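Local coordinates for protein M157 (PDB 2NYK) that serves as the MHC class I-like mouse cytomegalovirus ligand for Ly49 receptors of natural killer cells, at residues Thr20-Phe25 with Ser40-Arg45; Ile59-Pro64 with Thr223-Ile228; Lys172-Met177 with Thr197-Val202. The protein carries 1 engineered substitution. All coordinates share one frame; numbering follows the deposited sequence.

Contact 1 (Thr20-Phe25 with Ser40-Arg45)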
loop_
_atom_site.group_PDB
_atom_site.type_symbol
_atom_site.label_atom_id
_atom_site.label_comp_id
_atom_site.label_asym_id
_atom_site.label_seq_id
_atom_site.Cartn_x
_atom_site.Cartn_y
_atom_site.Cartn_z
ATOM N N THR A 20 -13.555 -7.578 -6.642
ATOM C CA THR A 20 -12.294 -8.273 -6.403
ATOM C C THR A 20 -11.173 -7.299 -6.020
ATOM O O THR A 20 -11.057 -6.194 -6.581
ATOM C CB THR A 20 -11.886 -9.118 -7.655
ATOM O OG1 THR A 20 -12.873 -10.130 -7.878
ATOM C CG2 THR A 20 -10.514 -9.793 -7.472
ATOM N N PHE A 21 -10.372 -7.703 -5.036
ATOM C CA PHE A 21 -9.232 -6.901 -4.572
ATOM C C PHE A 21 -8.331 -7.716 -3.659
ATOM O O PHE A 21 -8.688 -8.806 -3.256
ATOM C CB PHE A 21 -9.689 -5.600 -3.895
ATOM C CG PHE A 21 -10.318 -5.779 -2.512
ATOM C CD1 PHE A 21 -9.555 -5.627 -1.361
ATOM C CD2 PHE A 21 -11.690 -6.027 -2.378
ATOM C CE1 PHE A 21 -10.128 -5.782 -0.092
ATOM C CE2 PHE A 21 -12.296 -6.145 -1.133
ATOM C CZ PHE A 21 -11.516 -6.026 0.037
ATOM N N THR A 22 -7.156 -7.182 -3.364
ATOM C CA THR A 22 -6.185 -7.860 -2.514
ATOM C C THR A 22 -5.919 -6.991 -1.290
ATOM O O THR A 22 -6.102 -5.759 -1.322
ATOM C CB THR A 22 -4.834 -8.138 -3.263
ATOM O OG1 THR A 22 -4.100 -6.913 -3.408
ATOM C CG2 THR A 22 -5.083 -8.735 -4.659
ATOM N N MET A 23 -5.536 -7.652 -0.202
ATOM C CA MET A 23 -5.136 -7.003 1.021
ATOM C C MET A 23 -3.858 -7.679 1.482
ATOM O O MET A 23 -3.721 -8.924 1.384
ATOM C CB MET A 23 -6.232 -7.107 2.083
ATOM C CG MET A 23 -5.973 -6.260 3.340
ATOM S SD MET A 23 -7.493 -5.928 4.341
ATOM C CE MET A 23 -8.748 -5.999 3.075
ATOM N N GLU A 24 -2.909 -6.865 1.949
ATOM C CA GLU A 24 -1.616 -7.380 2.380
ATOM C C GLU A 24 -1.455 -6.992 3.817
ATOM O O GLU A 24 -1.496 -5.804 4.153
ATOM C CB GLU A 24 -0.494 -6.801 1.518
ATOM C CG GLU A 24 -0.600 -7.115 -0.033
ATOM C CD GLU A 24 -1.669 -6.306 -0.781
ATOM O OE1 GLU A 24 -1.834 -5.098 -0.533
ATOM O OE2 GLU A 24 -2.369 -6.885 -1.634
ATOM N N PHE A 25 -1.294 -7.992 4.673
ATOM C CA PHE A 25 -1.110 -7.783 6.101
ATOM C C PHE A 25 0.338 -8.079 6.394
ATOM O O PHE A 25 0.838 -9.159 6.020
ATOM C CB PHE A 25 -1.976 -8.771 6.899
ATOM C CG PHE A 25 -3.433 -8.705 6.591
ATOM C CD1 PHE A 25 -4.264 -7.826 7.289
ATOM C CD2 PHE A 25 -3.988 -9.539 5.610
ATOM C CE1 PHE A 25 -5.623 -7.767 7.014
ATOM C CE2 PHE A 25 -5.324 -9.500 5.322
ATOM C CZ PHE A 25 -6.165 -8.629 6.040
ATOM N N SER A 40 -2.171 -2.931 3.627
ATOM C CA SER A 40 -2.164 -2.298 2.321
ATOM C C SER A 40 -3.276 -2.988 1.544
ATOM O O SER A 40 -3.728 -4.077 1.938
ATOM C CB SER A 40 -0.824 -2.560 1.618
ATOM O OG SER A 40 0.253 -2.320 2.536
ATOM N N VAL A 41 -3.698 -2.386 0.435
ATOM C CA VAL A 41 -4.708 -3.005 -0.387
ATOM C C VAL A 41 -4.233 -2.901 -1.809
ATOM O O VAL A 41 -3.530 -1.952 -2.155
ATOM C CB VAL A 41 -6.098 -2.342 -0.268
ATOM C CG1 VAL A 41 -6.624 -2.413 1.178
ATOM C CG2 VAL A 41 -6.036 -0.893 -0.755
ATOM N N ASP A 42 -4.631 -3.881 -2.606
ATOM C CA ASP A 42 -4.308 -3.941 -4.031
ATOM C C ASP A 42 -2.832 -3.798 -4.335
ATOM O O ASP A 42 -2.443 -3.156 -5.313
ATOM C CB ASP A 42 -5.161 -2.941 -4.821
ATOM C CG ASP A 42 -6.542 -3.475 -5.072
ATOM O OD1 ASP A 42 -6.699 -4.702 -4.913
ATOM O OD2 ASP A 42 -7.461 -2.710 -5.428
ATOM N N ASN A 43 -2.021 -4.415 -3.478
ATOM C CA ASN A 43 -0.553 -4.396 -3.600
ATOM C C ASN A 43 0.036 -2.968 -3.693
ATOM O O ASN A 43 1.043 -2.741 -4.371
ATOM C CB ASN A 43 -0.114 -5.299 -4.764
ATOM C CG ASN A 43 1.339 -5.728 -4.663
ATOM O OD1 ASN A 43 1.880 -5.962 -3.562
ATOM N ND2 ASN A 43 1.985 -5.829 -5.809
ATOM N N GLY A 44 -0.588 -2.009 -2.996
ATOM C CA GLY A 44 -0.112 -0.622 -3.013
ATOM C C GLY A 44 0.592 -0.280 -1.725
ATOM O O GLY A 44 0.984 -1.168 -0.983
ATOM N N ARG A 45 0.730 1.012 -1.432
ATOM C CA ARG A 45 1.376 1.438 -0.189
ATOM C C ARG A 45 0.437 1.169 0.977
ATOM O O ARG A 45 -0.756 0.989 0.776
ATOM C CB ARG A 45 1.675 2.951 -0.227
ATOM C CG ARG A 45 2.069 3.513 -1.604
ATOM C CD ARG A 45 3.428 3.032 -2.128
ATOM N NE ARG A 45 4.534 3.343 -1.210
ATOM C CZ ARG A 45 5.239 4.484 -1.164
ATOM N NH1 ARG A 45 4.997 5.517 -1.984
ATOM N NH2 ARG A 45 6.213 4.595 -0.258
HETATM O O HOH W 1 -9.511 -4.105 -6.954
HETATM O O HOH W 2 1.001 -4.094 4.575
HETATM O O HOH W 3 1.294 -4.003 -0.515
#

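Contact 2 (Ile59-Pro64 with Thr223-Ile228)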
loop_
_atom_site.group_PDB
_atom_site.type_symbol
_atom_site.label_atom_id
_atom_site.label_comp_id
_atom_site.label_asym_id
_atom_site.label_seq_id
_atom_site.Cartn_x
_atom_site.Cartn_y
_atom_site.Cartn_z
ATOM N N ILE A 59 -4.463 5.761 10.244
ATOM C CA ILE A 59 -5.475 5.156 9.390
ATOM C C ILE A 59 -5.810 6.175 8.316
ATOM O O ILE A 59 -6.065 7.339 8.629
ATOM C CB ILE A 59 -6.758 4.784 10.185
ATOM C CG1 ILE A 59 -6.445 3.754 11.297
ATOM C CG2 ILE A 59 -7.854 4.258 9.248
ATOM C CD1 ILE A 59 -7.641 3.422 12.214
ATOM N N CYS A 60 -5.764 5.756 7.054
ATOM C CA CYS A 60 -6.120 6.649 5.946
ATOM C C CYS A 60 -7.527 7.237 6.144
ATOM O O CYS A 60 -8.428 6.554 6.617
ATOM C CB CYS A 60 -5.969 5.946 4.587
ATOM S SG CYS A 60 -7.426 5.181 3.853
ATOM N N LYS A 61 -7.692 8.503 5.783
ATOM C CA LYS A 61 -8.947 9.229 6.014
ATOM C C LYS A 61 -10.165 8.563 5.401
ATOM O O LYS A 61 -11.260 8.752 5.896
ATOM C CB LYS A 61 -8.850 10.687 5.504
ATOM C CG LYS A 61 -7.754 11.517 6.169
ATOM C CD LYS A 61 -7.957 11.667 7.675
ATOM C CE LYS A 61 -6.827 12.464 8.334
ATOM N NZ LYS A 61 -6.504 13.741 7.596
ATOM N N ILE A 62 -9.990 7.835 4.294
ATOM C CA ILE A 62 -11.135 7.174 3.662
ATOM C C ILE A 62 -11.190 5.691 4.026
ATOM O O ILE A 62 -11.937 4.917 3.416
ATOM C CB ILE A 62 -11.142 7.347 2.110
ATOM C CG1 ILE A 62 -9.869 6.745 1.488
ATOM C CG2 ILE A 62 -11.319 8.830 1.729
ATOM C CD1 ILE A 62 -9.841 6.810 -0.030
ATOM N N CYS A 63 -10.363 5.303 4.998
ATOM C CA CYS A 63 -10.320 3.925 5.496
ATOM C C CYS A 63 -11.391 3.709 6.578
ATOM O O CYS A 63 -11.776 4.654 7.264
ATOM C CB CYS A 63 -8.929 3.593 6.070
ATOM S SG CYS A 63 -7.656 3.349 4.806
ATOM N N PRO A 64 -11.883 2.459 6.722
ATOM C CA PRO A 64 -12.795 2.195 7.823
ATOM C C PRO A 64 -12.039 2.292 9.148
ATOM O O PRO A 64 -10.810 2.161 9.175
ATOM C CB PRO A 64 -13.253 0.754 7.561
ATOM C CG PRO A 64 -12.125 0.135 6.811
ATOM C CD PRO A 64 -11.648 1.245 5.903
ATOM N N THR A 223 2.442 9.088 3.222
ATOM C CA THR A 223 1.713 8.900 4.471
ATOM C C THR A 223 0.564 7.949 4.117
ATOM O O THR A 223 0.388 7.614 2.955
ATOM C CB THR A 223 1.140 10.243 5.004
ATOM O OG1 THR A 223 0.183 10.746 4.065
ATOM C CG2 THR A 223 2.246 11.273 5.184
ATOM N N VAL A 224 -0.218 7.511 5.093
ATOM C CA VAL A 224 -1.370 6.666 4.780
ATOM C C VAL A 224 -2.363 7.419 3.861
ATOM O O VAL A 224 -3.224 6.807 3.188
ATOM C CB VAL A 224 -2.047 6.119 6.052
ATOM C CG1 VAL A 224 -1.080 5.170 6.804
ATOM C CG2 VAL A 224 -2.526 7.267 6.977
ATOM N N ASP A 225 -2.224 8.743 3.825
ATOM C CA ASP A 225 -3.146 9.594 3.074
ATOM C C ASP A 225 -2.716 10.048 1.680
ATOM O O ASP A 225 -3.567 10.404 0.878
ATOM C CB ASP A 225 -3.557 10.804 3.915
ATOM C CG ASP A 225 -4.488 10.421 5.026
ATOM O OD1 ASP A 225 -5.517 9.781 4.747
ATOM O OD2 ASP A 225 -4.186 10.723 6.183
ATOM N N CYS A 226 -1.421 10.089 1.395
ATOM C CA CYS A 226 -0.985 10.556 0.090
ATOM C C CYS A 226 0.471 10.243 -0.227
ATOM O O CYS A 226 1.251 9.888 0.638
ATOM C CB CYS A 226 -1.214 12.067 -0.058
ATOM S SG CYS A 226 -0.132 13.056 0.941
ATOM N N GLN A 227 0.823 10.378 -1.493
ATOM C CA GLN A 227 2.197 10.154 -1.914
ATOM C C GLN A 227 2.674 11.384 -2.625
ATOM O O GLN A 227 1.956 11.949 -3.460
ATOM C CB GLN A 227 2.275 8.993 -2.873
ATOM C CG GLN A 227 1.687 7.678 -2.397
ATOM C CD GLN A 227 1.869 6.638 -3.456
ATOM O OE1 GLN A 227 3.002 6.278 -3.808
ATOM N NE2 GLN A 227 0.763 6.201 -4.039
ATOM N N ILE A 228 3.887 11.810 -2.306
ATOM C CA ILE A 228 4.463 12.949 -2.976
ATOM C C ILE A 228 5.819 12.518 -3.503
ATOM O O ILE A 228 6.760 12.254 -2.729
ATOM C CB ILE A 228 4.554 14.194 -2.056
ATOM C CG1 ILE A 228 3.153 14.558 -1.509
ATOM C CG2 ILE A 228 5.223 15.363 -2.807
ATOM C CD1 ILE A 228 3.131 15.743 -0.552
HETATM O O HOH W 4 -5.065 9.766 8.319
HETATM O O HOH W 5 -7.094 8.882 2.847
#

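Contact 3 (Lys172-Met177 with Thr197-Val202). With FUC (alpha-L-fucopyranose), chain B; NAG (2-acetamido-2-deoxy-beta-D-glucopyranose), chain C.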
loop_
_atom_site.group_PDB
_atom_site.type_symbol
_atom_site.label_atom_id
_atom_site.label_comp_id
_atom_site.label_asym_id
_atom_site.label_seq_id
_atom_site.Cartn_x
_atom_site.Cartn_y
_atom_site.Cartn_z
ATOM N N LYS A 172 -8.779 3.431 -6.080
ATOM C CA LYS A 172 -8.526 3.221 -7.505
ATOM C C LYS A 172 -8.825 4.501 -8.258
ATOM O O LYS A 172 -8.014 4.954 -9.049
ATOM C CB LYS A 172 -9.372 2.082 -8.102
ATOM C CG LYS A 172 -9.417 0.759 -7.351
ATOM C CD LYS A 172 -9.988 -0.379 -8.248
ATOM C CE LYS A 172 -11.379 -0.018 -8.819
ATOM N NZ LYS A 172 -11.979 -1.001 -9.797
ATOM N N GLN A 173 -9.989 5.095 -8.008
ATOM C CA GLN A 173 -10.360 6.331 -8.708
ATOM C C GLN A 173 -9.437 7.525 -8.420
ATOM O O GLN A 173 -9.230 8.375 -9.269
ATOM C CB GLN A 173 -11.807 6.673 -8.416
ATOM C CG GLN A 173 -12.747 5.567 -8.891
ATOM C CD GLN A 173 -14.186 5.982 -8.865
ATOM O OE1 GLN A 173 -14.668 6.526 -7.872
ATOM N NE2 GLN A 173 -14.901 5.705 -9.959
ATOM N N LEU A 174 -8.872 7.553 -7.220
ATOM C CA LEU A 174 -7.916 8.593 -6.823
ATOM C C LEU A 174 -6.563 8.408 -7.502
ATOM O O LEU A 174 -5.701 9.291 -7.457
ATOM C CB LEU A 174 -7.760 8.589 -5.314
ATOM C CG LEU A 174 -8.969 9.144 -4.552
ATOM C CD1 LEU A 174 -8.828 8.930 -3.056
ATOM C CD2 LEU A 174 -9.155 10.604 -4.886
ATOM N N ALA A 175 -6.394 7.239 -8.100
ATOM C CA ALA A 175 -5.173 6.867 -8.807
ATOM C C ALA A 175 -5.257 7.240 -10.290
ATOM O O ALA A 175 -4.265 7.144 -11.019
ATOM C CB ALA A 175 -4.935 5.367 -8.650
ATOM N N TYR A 176 -6.436 7.664 -10.736
ATOM C CA TYR A 176 -6.631 8.067 -12.137
ATOM C C TYR A 176 -5.748 9.245 -12.495
ATOM O O TYR A 176 -5.370 10.033 -11.631
ATOM C CB TYR A 176 -8.099 8.422 -12.408
ATOM C CG TYR A 176 -9.045 7.238 -12.385
ATOM C CD1 TYR A 176 -8.562 5.942 -12.278
ATOM C CD2 TYR A 176 -10.412 7.421 -12.496
ATOM C CE1 TYR A 176 -9.418 4.853 -12.260
ATOM C CE2 TYR A 176 -11.281 6.339 -12.486
ATOM C CZ TYR A 176 -10.771 5.057 -12.367
ATOM O OH TYR A 176 -11.617 3.974 -12.361
ATOM N N MET A 177 -5.422 9.369 -13.781
ATOM C CA MET A 177 -4.583 10.460 -14.253
ATOM C C MET A 177 -5.159 11.833 -13.877
ATOM O O MET A 177 -4.437 12.724 -13.436
ATOM C CB MET A 177 -4.405 10.351 -15.774
ATOM C CG MET A 177 -3.296 11.201 -16.355
ATOM S SD MET A 177 -3.297 11.167 -18.159
ATOM C CE MET A 177 -3.143 9.414 -18.512
ATOM N N THR A 197 1.709 14.628 -6.772
ATOM C CA THR A 197 0.895 14.353 -5.593
ATOM C C THR A 197 -0.299 13.472 -5.933
ATOM O O THR A 197 -1.056 13.740 -6.891
ATOM C CB THR A 197 0.377 15.687 -4.955
ATOM O OG1 THR A 197 1.493 16.545 -4.695
ATOM C CG2 THR A 197 -0.352 15.422 -3.635
ATOM N N SER A 198 -0.460 12.402 -5.156
ATOM C CA SER A 198 -1.567 11.486 -5.333
ATOM C C SER A 198 -2.171 11.164 -4.004
ATOM O O SER A 198 -1.465 10.961 -3.018
ATOM C CB SER A 198 -1.067 10.196 -6.005
ATOM O OG SER A 198 -2.095 9.236 -6.094
ATOM N N ARG A 199 -3.500 11.099 -3.970
ATOM C CA ARG A 199 -4.197 10.756 -2.766
ATOM C C ARG A 199 -4.530 9.261 -2.761
ATOM O O ARG A 199 -5.311 8.810 -1.960
ATOM C CB ARG A 199 -5.467 11.606 -2.613
ATOM C CG ARG A 199 -5.174 13.115 -2.521
ATOM C CD ARG A 199 -6.315 13.884 -1.875
ATOM N NE ARG A 199 -7.611 13.598 -2.498
ATOM C CZ ARG A 199 -8.795 13.947 -1.988
ATOM N NH1 ARG A 199 -8.867 14.620 -0.844
ATOM N NH2 ARG A 199 -9.915 13.640 -2.633
ATOM N N SER A 200 -3.924 8.511 -3.668
ATOM C CA SER A 200 -4.097 7.078 -3.701
ATOM C C SER A 200 -2.842 6.383 -3.187
ATOM O O SER A 200 -1.771 6.994 -3.092
ATOM C CB SER A 200 -4.430 6.616 -5.129
ATOM O OG SER A 200 -4.583 5.199 -5.157
ATOM N N ASN A 201 -2.981 5.119 -2.805
ATOM C CA ASN A 201 -1.843 4.308 -2.372
ATOM C C ASN A 201 -1.289 3.505 -3.544
ATOM O O ASN A 201 -0.386 2.695 -3.374
ATOM C CB ASN A 201 -2.231 3.371 -1.224
ATOM C CG ASN A 201 -3.118 2.211 -1.699
ATOM O OD1 ASN A 201 -4.074 2.437 -2.475
ATOM N ND2 ASN A 201 -2.790 0.974 -1.285
ATOM N N VAL A 202 -1.851 3.715 -4.732
ATOM C CA VAL A 202 -1.403 3.011 -5.924
ATOM C C VAL A 202 0.017 3.482 -6.274
ATOM O O VAL A 202 0.275 4.693 -6.321
ATOM C CB VAL A 202 -2.389 3.242 -7.118
ATOM C CG1 VAL A 202 -1.787 2.731 -8.394
ATOM C CG2 VAL A 202 -3.734 2.523 -6.856
HETATM C C1 FUC B . -8.877 7.036 -17.644
HETATM C C2 FUC B . -7.378 7.252 -17.415
HETATM C C3 FUC B . -7.065 6.981 -15.943
HETATM C C4 FUC B . -7.427 5.529 -15.613
HETATM C C5 FUC B . -8.905 5.274 -15.963
HETATM C C6 FUC B . -9.307 3.811 -15.781
HETATM O O2 FUC B . -6.995 8.565 -17.762
HETATM O O3 FUC B . -5.711 7.292 -15.651
HETATM O O4 FUC B . -6.587 4.641 -16.320
HETATM O O5 FUC B . -9.217 5.697 -17.295
HETATM C C1 NAG C . -14.406 7.592 -17.654
HETATM C C2 NAG C . -14.838 6.130 -17.530
HETATM C C3 NAG C . -15.512 5.612 -18.804
HETATM C C4 NAG C . -16.549 6.608 -19.325
HETATM C C5 NAG C . -15.912 7.996 -19.459
HETATM C C6 NAG C . -16.919 9.021 -19.994
HETATM C C7 NAG C . -13.747 4.436 -16.156
HETATM C C8 NAG C . -13.840 2.959 -16.506
HETATM N N2 NAG C . -13.697 5.296 -17.178
HETATM O O3 NAG C . -16.147 4.380 -18.525
HETATM O O4 NAG C . -17.091 6.146 -20.552
HETATM O O5 NAG C . -15.461 8.388 -18.164
HETATM O O6 NAG C . -16.906 10.182 -19.174
HETATM O O7 NAG C . -13.721 4.799 -14.972
HETATM O O HOH W 6 -5.378 11.554 -6.093
HETATM O O HOH W 7 -3.364 10.034 -8.484
#

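Contact 1 (Thr20-Phe25 with Ser40-Arg45)
Ser40 and Glu24 join their backbones as an antiparallel hydrogen-bonded pair, with Glu24 N 2.9 Å from Ser40 O and Ser40 N 3.0 Å from Glu24 O. Ser40 CB also lies 3.5 Å from Glu24 OE1, and a water bridges Ser40 OG and Glu24 O. Val41 comes next, in a non-hydrogen-bonded pair with Met23; both side chains leave on the face that helix 157-173 packs against. At Asp42 the regular strand has ended and phi turns positive (52°), yet Asp42 N still reaches Thr22 O at 2.7 Å. The side chain turns back toward strand 21-25, chi1 (-80°) setting CG beside the backbone N, and OD1 accepts from Thr22 N at 3.0 Å, nearly in line with its own C-O bond. A side-chain oxygen thereby satisfies a strand N-H, while a water ties OD2 to Thr20 O. Asn43 N is shared by the two oxygens of Glu24, in weak bonds of 3.0 Å to OE1 and 3.1 Å to OE2, and a water that donates to Gly44 O also bonds weakly to OE1. These pairings make up the open end of a beta hairpin, strands 21-30 and 35-41, in the helix-topped antiparallel sheet of an MHC class I-like platform.

Contact 2 (Ile59-Pro64 with Thr223-Ile228)
Lys61 lays its side chain across that of Asp225 at about a right angle, and each of its side-chain carbons lies within 4.2 Å of the carboxylate. CB is 3.5 Å from Asp225 OD1. CG stands beside the backbone N (chi1 -60°) and comes nearer, 3.2 Å from the same oxygen. Beyond a bend at chi2 the partner changes: CD lies 4.2 Å from Asp225 OD2 and CE 3.8 Å from it. The tip, NZ, stays 4.1 Å from Asp225 OD2, too far for a salt bridge, although the opposite charges probably attract. What grips the carboxylate is the backbone instead, as Lys61 N donates in an almost straight bond (173°) of 2.7 Å to Asp225 OD1, which takes it on its syn lone pair, on the side of OD2. One water also donates to OD1, and another donates to both OD2 and Ile59 O. Alongside this polar grip, Cys60 CB packs 3.2 Å from Val224 O, while Val224 CG2 rests on the backbone between Ile59 and Cys60. Within 223-228, Thr223 OG1 accepts from Asp225 N as an ST turn and from Cys226 N as an ST motif, bracing the bend that carries the aspartate. Lys61 itself occupies a type I beta turn closed by the Cys60-Cys63 disulfide, a Cys-X-X-Cys loop by which the platform meets the turn between strands 217-222 and 227-233 of the C-terminal beta domain.

Contact 3 (Lys172-Met177 with Thr197-Val202)
Leu174 and Ala175 face Ser200, Val202 and Arg199 across a contact without a direct hydrogen bond. Leu174 CB meets Ser200 CB at 3.9 Å, and its CD1 lies 3.7 Å from Arg199 O. The other methyl, CD2, sits 3.9 Å from Arg199 NH2, where the two side chains cross obliquely. Next to them Ala175 CB touches two partners: Ser200 OG at 3.5 Å and Val202 CG2 at 3.6 Å.

Around this packing, polar groups set the shape of the 197-202 loop. Ser198 OG accepts from Ser200 N at 3.1 Å, and Ser200 OG, anti to its own backbone N (chi1 179°), accepts in turn from Val202 N. Two successive ST turns result, and Ser200 OG also bonds to Leu171 O, which ties the loop to helix 157-173. Leu174 O is joined to Ser198 OG by one water, while another accepts from Arg199 N and lies against the same carbonyl.

Farther out, Ala175 O bonds to Trp249 NE1, and Gln227 NE2 to the carbonyls of Ser200 and Val202. Past Ala175 the chain meets a glycan attached to the protein: the Tyr176 ring has Gln173 CA over the centre of one face and fucose C5 over the opposite face, toward the rim. Met177 N donates to fucose O3 at 2.8 Å.

Chemically, the two segments themselves meet by van der Waals packing, and the hydrogen bonds lie around it, within the loop, to neighbouring residues and through waters. Leu174 and Ala175, near the end of helix 157-173, thus meet the loop by packing and by waters at Leu174 O, with no charge pair between the two segments.

In the fold
From the N terminus, the chain leaves helix 9-18 and first closes on itself at contact 1, where strands 21-30 and 35-41 pair as a hairpin of the platform sheet. Contact 2 opens only afterwards, at 59-64, and closes at 223-228, some 160 residues later; contact 3 both opens and closes inside that long excursion, so none of the three cross. Contact 2 joins the platform to the C-terminal beta domain, and contact 3 joins the chain around the end of helix 157-173 to the loop after strand 192-198, a neighbour of strand 227-233. All three converge: Asn201 bonds to the backbone of Val41 and Arg45, while Gln227 takes Arg45 NH1 on its OE1 and pairs with the backbone of Ser198.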